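Local structure of YecR (Salmonella typhimurium, 7BGL) at residues L36-P41 and F92-Q97; S25-I30 and Q62-A67. The protein is of unknown function but, as a probable lipoprotein of the YecR family, packs against other protein chains within a large assembly. All coordinates share one frame; numbering follows the deposited sequence.

Contact 1: L36-P41 and F92-Q97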
# COMPACT_ATOMS: atom_id res chain seq x y z
N LEU C 36 -20.06 -102.62 7.43
CA LEU C 36 -20.09 -103.66 6.41
C LEU C 36 -20.42 -103.02 5.07
O LEU C 36 -21.10 -101.99 5.01
CB LEU C 36 -21.12 -104.74 6.74
CG LEU C 36 -21.26 -105.12 8.22
CD1 LEU C 36 -22.38 -106.13 8.41
CD2 LEU C 36 -19.95 -105.66 8.76
N THR C 37 -19.93 -103.63 3.99
CA THR C 37 -20.13 -103.08 2.66
C THR C 37 -20.60 -104.17 1.70
O THR C 37 -20.21 -105.34 1.83
CB THR C 37 -18.84 -102.44 2.11
OG1 THR C 37 -17.80 -103.42 2.08
CG2 THR C 37 -18.41 -101.28 2.98
N TYR C 38 -21.44 -103.78 0.75
CA TYR C 38 -21.85 -104.66 -0.33
C TYR C 38 -21.93 -103.86 -1.62
O TYR C 38 -21.95 -102.63 -1.62
CB TYR C 38 -23.17 -105.37 -0.03
CG TYR C 38 -24.32 -104.47 0.37
CD1 TYR C 38 -24.45 -104.02 1.67
CD2 TYR C 38 -25.29 -104.10 -0.55
CE1 TYR C 38 -25.50 -103.21 2.05
CE2 TYR C 38 -26.35 -103.29 -0.19
CZ TYR C 38 -26.45 -102.85 1.11
OH TYR C 38 -27.50 -102.03 1.48
N ASN C 39 -21.95 -104.59 -2.74
CA ASN C 39 -21.84 -103.99 -4.06
C ASN C 39 -23.15 -104.10 -4.83
O ASN C 39 -23.94 -105.03 -4.62
CB ASN C 39 -20.72 -104.65 -4.87
CG ASN C 39 -19.38 -104.59 -4.17
OD1 ASN C 39 -19.18 -103.79 -3.26
ND2 ASN C 39 -18.45 -105.44 -4.59
N GLN C 40 -23.38 -103.14 -5.72
CA GLN C 40 -24.53 -103.13 -6.61
C GLN C 40 -24.09 -102.78 -8.02
O GLN C 40 -23.51 -101.71 -8.24
CB GLN C 40 -25.59 -102.14 -6.13
CG GLN C 40 -26.69 -102.74 -5.28
CD GLN C 40 -27.99 -101.95 -5.39
OE1 GLN C 40 -28.16 -101.14 -6.30
NE2 GLN C 40 -28.90 -102.18 -4.45
N PRO C 41 -24.32 -103.65 -9.00
CA PRO C 41 -24.02 -103.29 -10.39
C PRO C 41 -24.87 -102.11 -10.85
O PRO C 41 -25.72 -101.63 -10.10
CB PRO C 41 -24.35 -104.57 -11.18
CG PRO C 41 -24.36 -105.66 -10.17
CD PRO C 41 -24.73 -105.06 -8.85
N PHE C 92 -22.72 -99.91 -0.99
CA PHE C 92 -23.70 -99.64 0.05
C PHE C 92 -23.13 -100.09 1.39
O PHE C 92 -22.65 -101.22 1.51
CB PHE C 92 -25.03 -100.34 -0.24
CG PHE C 92 -25.80 -99.73 -1.37
CD1 PHE C 92 -25.61 -100.16 -2.67
CD2 PHE C 92 -26.72 -98.72 -1.13
CE1 PHE C 92 -26.32 -99.59 -3.71
CE2 PHE C 92 -27.43 -98.15 -2.17
CZ PHE C 92 -27.23 -98.59 -3.46
N THR C 93 -23.20 -99.21 2.38
CA THR C 93 -22.60 -99.44 3.68
C THR C 93 -23.67 -99.57 4.76
O THR C 93 -24.70 -98.88 4.73
CB THR C 93 -21.64 -98.30 4.06
OG1 THR C 93 -22.39 -97.11 4.33
CG2 THR C 93 -20.66 -98.04 2.92
N LEU C 94 -23.42 -100.47 5.71
CA LEU C 94 -24.28 -100.68 6.86
C LEU C 94 -23.45 -100.46 8.12
O LEU C 94 -22.37 -101.06 8.26
CB LEU C 94 -24.89 -102.08 6.85
CG LEU C 94 -25.86 -102.40 5.72
CD1 LEU C 94 -26.30 -103.85 5.77
CD2 LEU C 94 -27.06 -101.47 5.76
N SER C 95 -23.93 -99.61 9.01
CA SER C 95 -23.21 -99.25 10.23
C SER C 95 -23.90 -99.85 11.45
O SER C 95 -25.13 -99.93 11.50
CB SER C 95 -23.12 -97.73 10.38
OG SER C 95 -24.40 -97.13 10.34
N TRP C 96 -23.10 -100.28 12.41
CA TRP C 96 -23.59 -100.86 13.65
C TRP C 96 -22.78 -100.30 14.81
O TRP C 96 -21.56 -100.13 14.70
CB TRP C 96 -23.49 -102.39 13.64
CG TRP C 96 -24.07 -103.03 12.41
CD1 TRP C 96 -23.53 -103.03 11.16
CD2 TRP C 96 -25.30 -103.76 12.32
NE1 TRP C 96 -24.35 -103.71 10.29
CE2 TRP C 96 -25.44 -104.18 10.98
CE3 TRP C 96 -26.29 -104.11 13.25
CZ2 TRP C 96 -26.53 -104.92 10.55
CZ3 TRP C 96 -27.37 -104.85 12.81
CH2 TRP C 96 -27.49 -105.24 11.47
N GLN C 97 -23.46 -100.01 15.92
CA GLN C 97 -22.84 -99.48 17.12
C GLN C 97 -22.89 -100.56 18.20
O GLN C 97 -23.95 -100.82 18.78
CB GLN C 97 -23.54 -98.21 17.59
CG GLN C 97 -22.83 -97.48 18.72
CD GLN C 97 -23.55 -97.62 20.04
OE1 GLN C 97 -24.77 -97.83 20.08
NE2 GLN C 97 -22.81 -97.51 21.13
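Y38 and F92 leave their strands with different first torsions: CG of Y38 stands between the backbone N and the carbonyl carbon (chi1 52°), while CG of F92 lies anti to its carbonyl carbon (chi1 -72°). One face of the Y38 ring lies over CB of F92, although that approach is modelled tighter than carbons allow and its closeness is doubtful. The two rings are nearly parallel but slid apart, their centroids separated by 5.6 Å. At the edge of the Y38 ring, in its plane, L94 adds CG, 3.8 Å from Y38 CE1. Farther along the same face of the sheet, L36 CD1 reaches W96 NE1 at 3.6 Å; at the other end CG of Q40 sits 3.5 Å from F92 CE1. On the other face of the sheet, T37 and T93 touch through their methyls, CG2 to CG2 at 3.9 Å. The antiparallel backbones close two hydrogen-bonded pairs, L36 with L94 and Y38 with F92, each by two bonds; L36 N to L94 O is 2.9 Å and nearly straight at 171°. Helix 52-63 covers L36 and W96. Paired main-chain amides thus fix the register, and side-chain packing, mostly apolar, joins the strands on the face of Y38, F92 and L94.

Contact 2: S25-I30 and Q62-A67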
# COMPACT_ATOMS: atom_id res chain seq x y z
N SER C 25 -16.21 -104.47 6.45
CA SER C 25 -15.17 -103.58 5.94
C SER C 25 -14.45 -102.78 7.00
O SER C 25 -13.38 -102.23 6.71
CB SER C 25 -15.77 -102.60 4.91
OG SER C 25 -16.93 -101.98 5.42
N GLU C 26 -14.98 -102.68 8.22
CA GLU C 26 -14.32 -101.88 9.25
C GLU C 26 -14.81 -102.33 10.62
O GLU C 26 -15.98 -102.65 10.80
CB GLU C 26 -14.60 -100.39 9.06
CG GLU C 26 -14.24 -99.53 10.26
CD GLU C 26 -14.42 -98.05 9.99
OE1 GLU C 26 -14.69 -97.68 8.83
OE2 GLU C 26 -14.30 -97.25 10.95
N ALA C 27 -13.89 -102.32 11.60
CA ALA C 27 -14.24 -102.64 12.99
C ALA C 27 -13.33 -101.80 13.88
O ALA C 27 -12.20 -102.19 14.18
CB ALA C 27 -14.10 -104.13 13.27
N SER C 28 -13.83 -100.65 14.31
CA SER C 28 -13.06 -99.72 15.14
C SER C 28 -13.54 -99.80 16.58
O SER C 28 -14.68 -99.41 16.87
CB SER C 28 -13.19 -98.29 14.61
OG SER C 28 -14.47 -97.76 14.88
N PRO C 29 -12.72 -100.30 17.51
CA PRO C 29 -13.12 -100.28 18.92
C PRO C 29 -13.39 -98.88 19.44
O PRO C 29 -14.27 -98.70 20.28
CB PRO C 29 -11.94 -100.94 19.64
CG PRO C 29 -10.79 -100.81 18.69
CD PRO C 29 -11.38 -100.88 17.32
N ILE C 30 -12.63 -97.89 18.97
CA ILE C 30 -12.91 -96.51 19.36
C ILE C 30 -14.30 -96.14 18.86
O ILE C 30 -14.55 -96.09 17.65
CB ILE C 30 -11.84 -95.56 18.79
CG1 ILE C 30 -10.46 -95.96 19.30
CG2 ILE C 30 -12.16 -94.12 19.16
CD1 ILE C 30 -10.27 -95.73 20.79
N GLN C 62 -18.57 -109.12 19.34
CA GLN C 62 -18.09 -110.12 20.29
C GLN C 62 -16.58 -110.29 20.18
O GLN C 62 -15.89 -110.41 21.20
CB GLN C 62 -18.80 -111.46 20.04
CG GLN C 62 -20.25 -111.47 20.49
CD GLN C 62 -21.00 -112.68 19.98
OE1 GLN C 62 -20.40 -113.69 19.62
NE2 GLN C 62 -22.33 -112.59 19.95
N GLN C 63 -16.05 -110.30 18.96
CA GLN C 63 -14.60 -110.33 18.79
C GLN C 63 -13.94 -109.17 19.51
O GLN C 63 -12.90 -109.34 20.15
CB GLN C 63 -14.24 -110.31 17.30
CG GLN C 63 -12.84 -110.80 16.99
CD GLN C 63 -12.62 -111.02 15.50
OE1 GLN C 63 -11.94 -110.24 14.84
NE2 GLN C 63 -13.20 -112.09 14.97
N MET C 64 -14.53 -107.98 19.41
CA MET C 64 -14.09 -106.84 20.19
C MET C 64 -14.72 -106.92 21.59
O MET C 64 -15.40 -107.89 21.93
CB MET C 64 -14.45 -105.53 19.48
CG MET C 64 -13.54 -105.22 18.29
SD MET C 64 -13.46 -103.46 17.91
CE MET C 64 -14.85 -103.29 16.79
N GLY C 65 -14.48 -105.91 22.41
CA GLY C 65 -14.96 -105.93 23.78
C GLY C 65 -16.44 -105.67 23.94
O GLY C 65 -16.98 -105.86 25.04
N TYR C 66 -17.12 -105.23 22.88
CA TYR C 66 -18.54 -104.91 22.94
C TYR C 66 -19.37 -106.13 22.55
O TYR C 66 -18.87 -107.25 22.46
CB TYR C 66 -18.84 -103.71 22.05
CG TYR C 66 -17.94 -102.52 22.30
CD1 TYR C 66 -16.72 -102.39 21.64
CD2 TYR C 66 -18.30 -101.52 23.20
CE1 TYR C 66 -15.90 -101.30 21.86
CE2 TYR C 66 -17.48 -100.43 23.43
CZ TYR C 66 -16.28 -100.33 22.76
OH TYR C 66 -15.46 -99.25 22.99
N ALA C 67 -20.66 -105.92 22.32
CA ALA C 67 -21.58 -106.98 21.92
C ALA C 67 -22.93 -106.34 21.63
O ALA C 67 -23.14 -105.14 21.87
CB ALA C 67 -21.71 -108.07 22.98
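M64 and P29 cross at about a right angle, with the thioether of the methionine laid over the face of the proline ring. M64 SD takes up a nearly central place there, 3.3 Å from P29 N, with CA, CB and CD of the ring at much the same range, so the sulfur meets the pyrrolidine broadly and not at one corner. The methionine chain runs out from its backbone and then bends at its last torsion (chi3 -88°), which swings CE aside from the proline toward the end of strand 23-28. There M64 CE sits 3.7 Å from A27 CB and 3.6 Å from A27 C, and it also touches the carbonyl carbon of S28. One side chain thus covers both the last part of the strand and the first residue of the turn after it.

Y66 approaches the same proline from a different quarter. Its CG lies anti to its carbonyl carbon (chi1 -51°), and the far end of the ring comes to the proline carbonyl, with Y66 OH 3.0 Å from P29 O. CB of S28 points away from residues 62-67; S28 OG donates to I30 O at 3.2 Å, a bond inside the turn.

I30 also packs against two chains of other proteins in the assembly. M64 is the first residue to leave helical geometry after helix 52-63, three positions beyond C61, whose disulfide to C98 ties the helix to the chain just past strand 87-97. This is apolar surface packing that sets the end of helix 52-63 against the turn of the beta hairpin formed by strands 23-28 and 33-41, in an antiparallel sheet with a helix on one face.

Both contacts reach the same antiparallel sheet, which has a helix against it, and their centres lie about 16 Å apart. Strand 33-41 pairs with strand 87-97 in contact 1 and with strand 23-28, the strand of contact 2, along its other edge. They meet directly at S25, whose OG is 3.7 Å from L36 C. Helix 52-63 serves both: its body lies over contact 1, while the residues after its end make contact 2. Contact 1 is central, about 2 Å from the centre of the chain, and contact 2 peripheral, about 15 Å from it. Both also have residues packed against chains of other proteins.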